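Local coordinates for putative exported protein (Bacteroides fragilis NCTC 9343, PDB 3IEE), which is of unknown function but is probably an exported, lipid-anchored protein with a largely helical fold, at residues E43-E54 and L186-R194. Numbering follows the deposited sequence.
With EDO (1,2-ethanediol), chain C.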
loop_
_atom_site.group_PDB
_atom_site.type_symbol
_atom_site.label_atom_id
_atom_site.label_comp_id
_atom_site.label_asym_id
_atom_site.label_seq_id
_atom_site.Cartn_x
_atom_site.Cartn_y
_atom_site.Cartn_z
ATOM N N GLU A 43 4.375 -1.559 -7.109
ATOM C CA GLU A 43 3.775 -0.579 -8.026
ATOM C C GLU A 43 4.763 -0.107 -9.108
ATOM O O GLU A 43 4.384 0.090 -10.243
ATOM C CB GLU A 43 3.257 0.633 -7.271
ATOM C CG GLU A 43 2.097 0.375 -6.277
ATOM C CD GLU A 43 2.485 -0.366 -4.980
ATOM O OE1 GLU A 43 3.703 -0.499 -4.591
ATOM O OE2 GLU A 43 1.509 -0.780 -4.333
ATOM N N LYS A 44 6.023 0.134 -8.737
ATOM C CA LYS A 44 6.993 0.547 -9.765
ATOM C C LYS A 44 7.275 -0.540 -10.837
ATOM O O LYS A 44 7.507 -0.194 -12.014
ATOM C CB LYS A 44 8.275 1.107 -9.121
ATOM C CG LYS A 44 8.121 2.620 -8.771
ATOM C CD LYS A 44 9.321 3.159 -7.964
ATOM C CE LYS A 44 10.357 3.847 -8.796
ATOM N NZ LYS A 44 11.411 4.389 -7.877
ATOM N N ASP A 45 7.255 -1.821 -10.441
ATOM C CA ASP A 45 7.410 -2.946 -11.366
ATOM C C ASP A 45 6.212 -3.028 -12.298
ATOM O O ASP A 45 6.365 -3.211 -13.518
ATOM C CB ASP A 45 7.597 -4.282 -10.655
ATOM C CG ASP A 45 8.971 -4.409 -9.967
ATOM O OD1 ASP A 45 9.755 -3.453 -10.032
ATOM O OD2 ASP A 45 9.252 -5.472 -9.366
ATOM N N VAL A 46 5.009 -2.865 -11.741
ATOM C CA VAL A 46 3.832 -2.852 -12.581
ATOM C C VAL A 46 3.867 -1.689 -13.591
ATOM O O VAL A 46 3.575 -1.894 -14.774
ATOM C CB VAL A 46 2.548 -2.821 -11.728
ATOM C CG1 VAL A 46 1.285 -2.698 -12.623
ATOM C CG2 VAL A 46 2.474 -4.083 -10.811
ATOM N N ASN A 47 4.234 -0.483 -13.131
ATOM C CA ASN A 47 4.461 0.693 -13.992
ATOM C C ASN A 47 5.457 0.397 -15.141
ATOM O O ASN A 47 5.240 0.803 -16.306
ATOM C CB ASN A 47 5.038 1.862 -13.180
ATOM C CG ASN A 47 4.027 2.508 -12.224
ATOM O OD1 ASN A 47 2.841 2.208 -12.280
ATOM N ND2 ASN A 47 4.513 3.404 -11.354
ATOM N N ALA A 48 6.546 -0.286 -14.763
ATOM C CA ALA A 48 7.591 -0.718 -15.695
ATOM C C ALA A 48 7.077 -1.685 -16.762
ATOM O O ALA A 48 7.479 -1.574 -17.953
ATOM C CB ALA A 48 8.792 -1.340 -14.925
ATOM N N VAL A 49 6.216 -2.632 -16.372
ATOM C CA VAL A 49 5.616 -3.560 -17.318
ATOM C C VAL A 49 4.750 -2.768 -18.315
ATOM O O VAL A 49 4.868 -2.956 -19.520
ATOM C CB VAL A 49 4.840 -4.712 -16.611
ATOM C CG1 VAL A 49 4.028 -5.503 -17.587
ATOM C CG2 VAL A 49 5.812 -5.626 -15.808
ATOM N N LEU A 50 3.892 -1.882 -17.801
ATOM C CA LEU A 50 3.005 -1.098 -18.660
ATOM C C LEU A 50 3.790 -0.138 -19.574
ATOM O O LEU A 50 3.455 0.052 -20.751
ATOM C CB LEU A 50 2.001 -0.316 -17.820
ATOM C CG LEU A 50 0.933 -1.142 -17.067
ATOM C CD1 LEU A 50 0.242 -0.173 -16.060
ATOM C CD2 LEU A 50 -0.102 -1.789 -18.027
ATOM N N ASP A 51 4.836 0.459 -19.029
ATOM C CA ASP A 51 5.690 1.365 -19.807
ATOM C C ASP A 51 6.356 0.612 -20.974
ATOM O O ASP A 51 6.408 1.131 -22.096
ATOM C CB ASP A 51 6.767 1.968 -18.925
ATOM C CG ASP A 51 6.270 3.119 -18.047
ATOM O OD1 ASP A 51 5.228 3.693 -18.343
ATOM O OD2 ASP A 51 6.997 3.471 -17.101
ATOM N N TYR A 52 6.900 -0.560 -20.689
ATOM C CA TYR A 52 7.483 -1.444 -21.718
ATOM C C TYR A 52 6.451 -1.857 -22.750
ATOM O O TYR A 52 6.705 -1.801 -23.953
ATOM C CB TYR A 52 8.121 -2.693 -21.101
ATOM C CG TYR A 52 8.759 -3.632 -22.150
ATOM C CD1 TYR A 52 9.931 -3.280 -22.821
ATOM C CD2 TYR A 52 8.121 -4.794 -22.547
ATOM C CE1 TYR A 52 10.473 -4.100 -23.788
ATOM C CE2 TYR A 52 8.653 -5.627 -23.487
ATOM C CZ TYR A 52 9.812 -5.277 -24.144
ATOM O OH TYR A 52 10.369 -6.126 -25.074
HETATM N N MSE A 53 5.275 -2.283 -22.311
HETATM C CA MSE A 53 4.197 -2.558 -23.263
HETATM C C MSE A 53 3.958 -1.389 -24.212
HETATM O O MSE A 53 3.930 -1.587 -25.431
HETATM C CB MSE A 53 2.891 -2.978 -22.541
HETATM C CG MSE A 53 2.984 -4.328 -21.899
HETATM SE SE MSE A 53 1.495 -4.770 -20.780
HETATM C CE MSE A 53 0.179 -5.151 -22.154
ATOM N N GLU A 54 3.812 -0.175 -23.666
ATOM C CA GLU A 54 3.580 1.020 -24.488
ATOM C C GLU A 54 4.735 1.238 -25.473
ATOM O O GLU A 54 4.528 1.473 -26.666
ATOM C CB GLU A 54 3.483 2.295 -23.643
ATOM C CG GLU A 54 2.279 2.408 -22.735
ATOM C CD GLU A 54 2.393 3.583 -21.696
ATOM O OE1 GLU A 54 3.524 4.028 -21.346
ATOM O OE2 GLU A 54 1.322 4.060 -21.238
ATOM N N LEU A 186 1.459 6.860 -0.709
ATOM C CA LEU A 186 2.537 6.438 -1.654
ATOM C C LEU A 186 2.016 5.455 -2.722
ATOM O O LEU A 186 2.276 5.621 -3.932
ATOM C CB LEU A 186 3.715 5.824 -0.906
ATOM C CG LEU A 186 4.530 6.797 -0.031
ATOM C CD1 LEU A 186 5.529 6.002 0.788
ATOM C CD2 LEU A 186 5.184 7.883 -0.856
ATOM N N ASN A 187 1.290 4.453 -2.274
ATOM C CA ASN A 187 0.732 3.426 -3.180
ATOM C C ASN A 187 -0.251 3.995 -4.204
ATOM O O ASN A 187 -0.306 3.527 -5.364
ATOM C CB ASN A 187 0.067 2.256 -2.400
ATOM C CG ASN A 187 1.047 1.498 -1.498
ATOM O OD1 ASN A 187 2.262 1.605 -1.638
ATOM N ND2 ASN A 187 0.496 0.773 -0.538
ATOM N N LEU A 188 -1.048 5.004 -3.811
ATOM C CA LEU A 188 -1.912 5.721 -4.779
ATOM C C LEU A 188 -1.093 6.564 -5.725
ATOM O O LEU A 188 -1.333 6.572 -6.944
ATOM C CB LEU A 188 -2.962 6.623 -4.097
ATOM C CG LEU A 188 -4.116 6.018 -3.293
ATOM C CD1 LEU A 188 -4.665 7.059 -2.275
ATOM C CD2 LEU A 188 -5.242 5.453 -4.179
ATOM N N TYR A 189 -0.128 7.302 -5.170
ATOM C CA TYR A 189 0.696 8.203 -5.979
ATOM C C TYR A 189 1.429 7.406 -7.088
ATOM O O TYR A 189 1.640 7.903 -8.178
ATOM C CB TYR A 189 1.663 9.049 -5.134
ATOM C CG TYR A 189 2.427 9.981 -6.039
ATOM C CD1 TYR A 189 1.798 11.081 -6.644
ATOM C CD2 TYR A 189 3.728 9.704 -6.426
ATOM C CE1 TYR A 189 2.491 11.892 -7.556
ATOM C CE2 TYR A 189 4.388 10.485 -7.338
ATOM C CZ TYR A 189 3.786 11.575 -7.902
ATOM O OH TYR A 189 4.452 12.369 -8.831
ATOM N N ALA A 190 1.841 6.191 -6.767
ATOM C CA ALA A 190 2.526 5.325 -7.736
ATOM C C ALA A 190 1.714 4.864 -8.951
ATOM O O ALA A 190 2.285 4.210 -9.848
ATOM C CB ALA A 190 3.106 4.084 -7.014
ATOM N N ARG A 191 0.419 5.152 -8.986
ATOM C CA ARG A 191 -0.446 4.735 -10.113
ATOM C C ARG A 191 -0.239 5.725 -11.283
ATOM O O ARG A 191 -1.146 6.490 -11.628
ATOM C CB ARG A 191 -1.924 4.619 -9.693
ATOM C CG ARG A 191 -2.217 3.778 -8.436
ATOM C CD ARG A 191 -3.650 3.160 -8.408
ATOM N NE ARG A 191 -4.224 2.935 -7.063
ATOM C CZ ARG A 191 -5.390 2.308 -6.828
ATOM N NH1 ARG A 191 -6.080 1.811 -7.860
ATOM N NH2 ARG A 191 -5.862 2.119 -5.567
ATOM N N LYS A 192 0.970 5.697 -11.863
ATOM C CA LYS A 192 1.420 6.584 -12.935
ATOM C C LYS A 192 0.416 6.735 -14.064
ATOM O O LYS A 192 0.196 7.827 -14.574
ATOM C CB LYS A 192 2.744 6.026 -13.481
ATOM C CG LYS A 192 3.259 6.604 -14.718
ATOM C CD LYS A 192 4.641 6.025 -15.054
ATOM C CE LYS A 192 5.106 6.554 -16.398
ATOM N NZ LYS A 192 6.516 6.210 -16.636
ATOM N N HIS A 193 -0.173 5.615 -14.459
ATOM C CA HIS A 193 -1.041 5.573 -15.625
ATOM C C HIS A 193 -2.508 5.859 -15.373
ATOM O O HIS A 193 -3.238 6.080 -16.320
ATOM C CB HIS A 193 -0.851 4.244 -16.334
ATOM C CG HIS A 193 0.549 4.038 -16.820
ATOM N ND1 HIS A 193 1.434 3.206 -16.174
ATOM C CD2 HIS A 193 1.217 4.551 -17.882
ATOM C CE1 HIS A 193 2.593 3.227 -16.806
ATOM N NE2 HIS A 193 2.491 4.037 -17.842
ATOM N N ARG A 194 -2.961 5.817 -14.127
ATOM C CA ARG A 194 -4.346 6.154 -13.846
ATOM C C ARG A 194 -4.533 6.785 -12.476
ATOM O O ARG A 194 -5.307 6.351 -11.646
ATOM C CB ARG A 194 -5.279 4.976 -14.033
ATOM C CG ARG A 194 -6.749 5.438 -14.053
ATOM C CD ARG A 194 -7.687 4.277 -14.052
ATOM N NE ARG A 194 -7.509 3.491 -15.256
ATOM C CZ ARG A 194 -8.199 2.392 -15.545
ATOM N NH1 ARG A 194 -9.110 1.914 -14.690
ATOM N NH2 ARG A 194 -7.951 1.759 -16.686
HETATM C C1 EDO C . 0.622 -0.041 -10.156
HETATM O O1 EDO C . 0.903 1.379 -10.130
HETATM C C2 EDO C . -0.850 -0.300 -9.819
HETATM O O2 EDO C . -1.134 -1.711 -9.788
HETATM O O HOH W 1 4.085 2.190 -3.559
HETATM O O HOH W 2 0.469 2.886 -13.571
#
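E43 and A190 bring residues 43-54 of helix 43-56 together with the residues just after helix 169-189, their CA atoms 6.0 Å apart; from there the loop 191-194, with an inverse gamma turn centred on R191 and a type I turn from R191 to R194, runs alongside residues 43-54. E43 CB lies against A190 CB at 3.5 Å. The bend of E43 at chi2 turns its carboxylate over the amide of N187, the two planes stacked and 9° apart; a water joins E43 OE1, weakly, to N187 OD1, while K144 takes E43 OE2 in a salt bridge and Q183 bonds N187 OD1.

One turn on, N47 ND2 donates to A190 O (2.8 Å, N-H...O 156°), with the donor in the carbonyl plane and the acceptor in the amide plane. That match fixes the amide's rotation and satisfies the A190 carbonyl. N47 OD1 accepts from O1 of an ethanediol, probably from the crystallisation liquor, and from a water that also accepts from H193 N and bonds H193 ND1.

D51 divides its carboxylate between two partners. K192, extended throughout with CG anti to the backbone N (chi1 169°), brings NZ to the syn side of OD2 at 2.8 Å, tilted out of the carboxylate plane, forming a salt bridge. D51 OD1 sits at the H193 ring edge, 2.8 Å from NE2, but the bend at the hydrogen makes this bond weak. K192 CG lies over the centre of one ring face, 4.0 Å above its plane, and L50 CD1 approaches H193 ND1 obliquely at 3.6 Å. E54, whose OE2 also bonds Y134 OH, sets its carboxylate nearly perpendicular to the ring. Polar side chains on successive turns of one helix thus hold the loop that follows another helix, a helix-to-loop junction joining the DUF6845 region to the DUF3829-like C-terminal helices.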